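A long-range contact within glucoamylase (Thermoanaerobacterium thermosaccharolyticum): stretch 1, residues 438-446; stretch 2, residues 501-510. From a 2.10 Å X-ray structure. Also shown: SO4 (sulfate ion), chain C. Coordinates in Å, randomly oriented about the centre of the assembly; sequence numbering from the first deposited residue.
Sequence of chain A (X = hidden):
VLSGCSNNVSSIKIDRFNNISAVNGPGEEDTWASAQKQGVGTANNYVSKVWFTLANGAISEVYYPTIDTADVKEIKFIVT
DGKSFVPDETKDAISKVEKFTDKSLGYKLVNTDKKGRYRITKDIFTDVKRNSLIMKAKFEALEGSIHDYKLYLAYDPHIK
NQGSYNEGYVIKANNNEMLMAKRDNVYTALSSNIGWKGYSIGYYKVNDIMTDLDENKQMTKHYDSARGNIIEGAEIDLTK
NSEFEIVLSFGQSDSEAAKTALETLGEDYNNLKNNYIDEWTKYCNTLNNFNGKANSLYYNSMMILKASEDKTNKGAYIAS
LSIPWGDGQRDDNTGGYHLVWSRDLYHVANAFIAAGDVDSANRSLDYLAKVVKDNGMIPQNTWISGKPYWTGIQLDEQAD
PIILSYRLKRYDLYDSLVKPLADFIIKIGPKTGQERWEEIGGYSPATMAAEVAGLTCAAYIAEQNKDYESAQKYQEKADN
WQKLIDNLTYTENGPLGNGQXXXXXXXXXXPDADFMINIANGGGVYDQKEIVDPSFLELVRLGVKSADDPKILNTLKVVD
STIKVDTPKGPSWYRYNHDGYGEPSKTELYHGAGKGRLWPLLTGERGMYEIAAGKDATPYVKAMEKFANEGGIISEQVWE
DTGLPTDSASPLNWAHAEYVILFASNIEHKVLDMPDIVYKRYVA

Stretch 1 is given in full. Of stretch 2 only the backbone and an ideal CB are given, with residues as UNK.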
# COMPACT_ATOMS: atom_id res chain seq x y z
N GLU A 438 16.97 -1.99 1.76
CA GLU A 438 17.35 -0.86 2.62
C GLU A 438 18.05 -1.25 3.92
O GLU A 438 17.86 -0.59 4.94
CB GLU A 438 16.11 -0.05 2.96
CG GLU A 438 15.17 0.18 1.78
CD GLU A 438 14.06 1.15 2.10
OE1 GLU A 438 13.08 0.74 2.77
OE2 GLU A 438 14.18 2.32 1.71
N GLU A 439 18.88 -2.28 3.88
CA GLU A 439 19.52 -2.75 5.10
C GLU A 439 21.04 -2.82 5.15
O GLU A 439 21.64 -2.66 6.22
CB GLU A 439 18.97 -4.14 5.44
CG GLU A 439 17.45 -4.22 5.38
CD GLU A 439 16.92 -5.64 5.52
OE1 GLU A 439 17.55 -6.56 4.97
OE2 GLU A 439 15.87 -5.82 6.16
N ILE A 440 21.68 -3.04 4.02
CA ILE A 440 23.13 -3.18 4.03
C ILE A 440 23.77 -2.64 2.76
O ILE A 440 23.13 -2.60 1.70
CB ILE A 440 23.48 -4.67 4.18
CG1 ILE A 440 24.99 -4.86 4.35
CG2 ILE A 440 22.94 -5.46 2.99
CD1 ILE A 440 25.37 -6.29 4.70
N GLY A 441 25.03 -2.22 2.88
CA GLY A 441 25.75 -1.68 1.75
C GLY A 441 26.81 -2.61 1.19
O GLY A 441 27.12 -3.65 1.78
N GLY A 442 27.38 -2.22 0.05
CA GLY A 442 28.40 -3.02 -0.58
C GLY A 442 28.10 -3.20 -2.05
O GLY A 442 27.41 -2.38 -2.66
N TYR A 443 28.61 -4.29 -2.63
CA TYR A 443 28.38 -4.58 -4.03
C TYR A 443 27.24 -5.58 -4.14
O TYR A 443 27.35 -6.73 -3.70
CB TYR A 443 29.67 -5.13 -4.67
CG TYR A 443 30.82 -4.16 -4.52
CD1 TYR A 443 31.77 -4.32 -3.51
CD2 TYR A 443 30.91 -3.04 -5.34
CE1 TYR A 443 32.78 -3.38 -3.32
CE2 TYR A 443 31.91 -2.09 -5.16
CZ TYR A 443 32.84 -2.26 -4.15
OH TYR A 443 33.81 -1.31 -3.96
N SER A 444 26.14 -5.12 -4.73
CA SER A 444 24.93 -5.91 -4.90
C SER A 444 24.63 -6.16 -6.37
O SER A 444 24.60 -5.23 -7.17
CB SER A 444 23.75 -5.17 -4.28
OG SER A 444 22.52 -5.64 -4.79
N PRO A 445 24.40 -7.43 -6.75
CA PRO A 445 24.10 -7.66 -8.17
C PRO A 445 22.86 -6.90 -8.64
O PRO A 445 22.85 -6.34 -9.74
CB PRO A 445 23.95 -9.19 -8.27
CG PRO A 445 23.73 -9.63 -6.85
CD PRO A 445 24.57 -8.70 -6.03
N ALA A 446 21.82 -6.85 -7.81
CA ALA A 446 20.60 -6.14 -8.18
C ALA A 446 20.88 -4.65 -8.34
O ALA A 446 20.48 -4.05 -9.33
CB ALA A 446 19.52 -6.34 -7.12
N UNK A 501 27.83 -19.17 -7.02
CA UNK A 501 26.59 -18.39 -7.11
C UNK A 501 26.78 -16.92 -6.76
O UNK A 501 27.75 -16.55 -6.09
CB UNK A 501 25.53 -18.99 -6.19
N UNK A 502 25.86 -16.08 -7.23
CA UNK A 502 25.90 -14.67 -6.88
C UNK A 502 25.43 -14.61 -5.44
O UNK A 502 24.48 -15.32 -5.07
CB UNK A 502 25.04 -13.81 -7.81
N UNK A 503 26.08 -13.80 -4.61
CA UNK A 503 25.65 -13.68 -3.23
C UNK A 503 24.76 -12.45 -3.11
O UNK A 503 24.65 -11.69 -4.06
CB UNK A 503 26.85 -13.59 -2.28
N UNK A 504 24.12 -12.27 -1.97
CA UNK A 504 23.25 -11.12 -1.78
C UNK A 504 24.03 -9.82 -1.93
O UNK A 504 23.64 -8.92 -2.67
CB UNK A 504 22.58 -11.18 -0.41
N UNK A 505 25.15 -9.73 -1.22
CA UNK A 505 25.96 -8.52 -1.29
C UNK A 505 27.36 -8.76 -0.74
O UNK A 505 27.54 -9.44 0.27
CB UNK A 505 25.28 -7.38 -0.52
N UNK A 506 28.36 -8.23 -1.44
CA UNK A 506 29.76 -8.36 -1.06
C UNK A 506 30.21 -7.09 -0.35
O UNK A 506 29.89 -5.98 -0.77
CB UNK A 506 30.64 -8.64 -2.28
N UNK A 507 30.98 -7.25 0.73
CA UNK A 507 31.45 -6.09 1.48
C UNK A 507 32.79 -5.57 0.99
O UNK A 507 33.10 -4.39 1.14
CB UNK A 507 31.55 -6.44 2.97
N UNK A 508 33.58 -6.46 0.40
CA UNK A 508 34.90 -6.11 -0.12
C UNK A 508 34.89 -6.24 -1.64
O UNK A 508 33.84 -6.38 -2.25
CB UNK A 508 35.99 -7.00 0.49
N UNK A 509 36.08 -6.20 -2.23
CA UNK A 509 36.22 -6.33 -3.68
C UNK A 509 36.50 -7.77 -4.08
O UNK A 509 36.98 -8.02 -5.18
CB UNK A 509 37.34 -5.42 -4.19
N UNK A 510 36.21 -8.71 -3.19
CA UNK A 510 36.44 -10.12 -3.47
C UNK A 510 35.35 -10.98 -2.82
O UNK A 510 35.34 -11.18 -1.61
CB UNK A 510 37.82 -10.54 -2.97
S SO4 C . 36.16 -2.15 -1.17
O1 SO4 C . 34.75 -2.13 -0.73
O2 SO4 C . 36.96 -1.30 -0.25
O3 SO4 C . 36.68 -3.53 -1.14
O4 SO4 C . 36.26 -1.61 -2.54

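The two stretches meet through a single antiparallel bridge, in which Tyr443 pairs with position 506: Tyr443 N donates to O of 506 at 2.8 Å, and N of 506 donates to Tyr443 O at 2.9 Å. Position 506 is therefore held beside Tyr443.

At position 501 nothing of stretch 1 lies near the CB, so the visible atoms leave the choice open. The residue is Tyr501, which makes no contact here.

Position 502 points its CB toward stretch 1, 4.5 Å from Pro445 CG. An apolar or aromatic side chain would suit the proline ring. Tyr502 is found, and its CB keeps that 4.5 Å apolar contact with Pro445 CG.

Position 503 sends its CB sideways, with no atom of stretch 1 close to it, and many residues would fit. Ile503 contributes chiefly through its backbone, its O lying 3.6 Å from Pro445 CD.

At 504 the CB points away, and phi/psi of -61/-50 excludes few residues. Yet the carboxylate of Glu439 lies along this flank, with the methyl CG2 of Ile440 on the way to it. A short side chain could not reach the carboxylate; a long basic one is favoured, and arginine reaches, whereas even an extended lysine would stop short of a close contact. Arg504 extends with chi1 to chi3 all t, so that its end comes nearer although its CA-to-CB bond does not. Arg504 NH1 donates to Glu439 OE1 at 2.9 Å in a salt bridge, the carboxylate oxygen sitting at the edge of the guanidinium while Ile440 CG2 covers one face. Water 1 joins the same pair, donating to Glu439 OE1 and accepting from Arg504 NH2, both at 2.8 Å. The backbone O of Arg504 accepts from water 2, which also bonds Ser444 OG.

Position 505, with extended angles of -164/137, has its CB sideways, 4.6 Å from both Ser444 CB and Ile440 CG2. The side chain of Ile440 offers an apolar surface, and the glycine backbone beyond it leaves room for a branch; valine, isoleucine, leucine or methionine would suit. Ile505 has both chi angles t; its CG2 meets Ile440 CG2 at 3.8 Å, and its CD1 reaches Gly441 C at 3.4 Å. A CB on Gly442 would point toward this stretch, 3.2 Å from Ile505 CG1.

At 506 the CB points sideways, 4.1 Å from Tyr443 O, and a small or modest apolar group would suit the space beside Tyr443. Ala506 sets its CB 4.3 Å from Tyr443 CB.

Position 507 directs its ideal CB away, and phi/psi of -90/-27 does not demand glycine. Gly507 is found; Gly507 CA is 4.8 Å from Gly442 CA.

Position 508 also points away, so size is little constrained. Leu508 touches stretch 1 through its O, 3.2 Å from Tyr443 CD1.

At 509 the CB lies sideways, with the sulfate, probably from the crystallisation liquor, within reach; a small hydrogen-bond donor suits it. Ser509 OG donates to SO4 O3 at 2.8 Å, while Tyr443 OH donates to SO4 O4 at 2.8 Å, so in this crystal the ion links the stretches.

Position 510 points away and is unconstrained here; it is Asp510.

Stretch 2, residues 501-510: YYIRIAGLSD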
# COMPACT_ATOMS: atom_id res chain seq x y z
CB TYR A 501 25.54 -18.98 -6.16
CG TYR A 501 26.04 -19.22 -4.74
CD1 TYR A 501 26.62 -20.44 -4.38
CD2 TYR A 501 25.93 -18.23 -3.75
CE1 TYR A 501 27.06 -20.67 -3.07
CE2 TYR A 501 26.37 -18.45 -2.45
CZ TYR A 501 26.93 -19.68 -2.11
OH TYR A 501 27.31 -19.94 -0.81
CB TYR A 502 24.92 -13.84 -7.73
CG TYR A 502 25.35 -13.62 -9.17
CD1 TYR A 502 24.72 -14.30 -10.21
CD2 TYR A 502 26.39 -12.75 -9.48
CE1 TYR A 502 25.12 -14.11 -11.54
CE2 TYR A 502 26.80 -12.56 -10.80
CZ TYR A 502 26.16 -13.25 -11.82
OH TYR A 502 26.60 -13.09 -13.12
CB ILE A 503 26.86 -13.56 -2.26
CG1 ILE A 503 27.66 -12.28 -2.54
CG2 ILE A 503 27.74 -14.79 -2.41
CD1 ILE A 503 28.93 -12.14 -1.66
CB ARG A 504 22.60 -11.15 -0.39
CG ARG A 504 21.72 -9.93 -0.14
CD ARG A 504 21.13 -9.90 1.25
NE ARG A 504 20.44 -8.64 1.50
CZ ARG A 504 20.05 -8.21 2.70
NH1 ARG A 504 19.43 -7.04 2.83
NH2 ARG A 504 20.30 -8.95 3.78
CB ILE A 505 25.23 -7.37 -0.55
CG1 ILE A 505 25.90 -6.03 -0.86
CG2 ILE A 505 25.20 -7.65 0.95
CD1 ILE A 505 25.01 -4.84 -0.57
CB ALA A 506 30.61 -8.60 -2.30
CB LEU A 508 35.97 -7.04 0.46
CG LEU A 508 36.19 -7.01 1.97
CD1 LEU A 508 37.26 -8.03 2.35
CD2 LEU A 508 36.62 -5.61 2.39
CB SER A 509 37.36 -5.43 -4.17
OG SER A 509 37.10 -4.07 -3.88
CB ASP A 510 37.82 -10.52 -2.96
CG ASP A 510 38.11 -11.99 -3.16
OD1 ASP A 510 37.52 -12.60 -4.08
OD2 ASP A 510 38.95 -12.53 -2.41
O HOH W 1 19.82 -7.54 6.19
O HOH W 2 21.42 -7.37 -3.12
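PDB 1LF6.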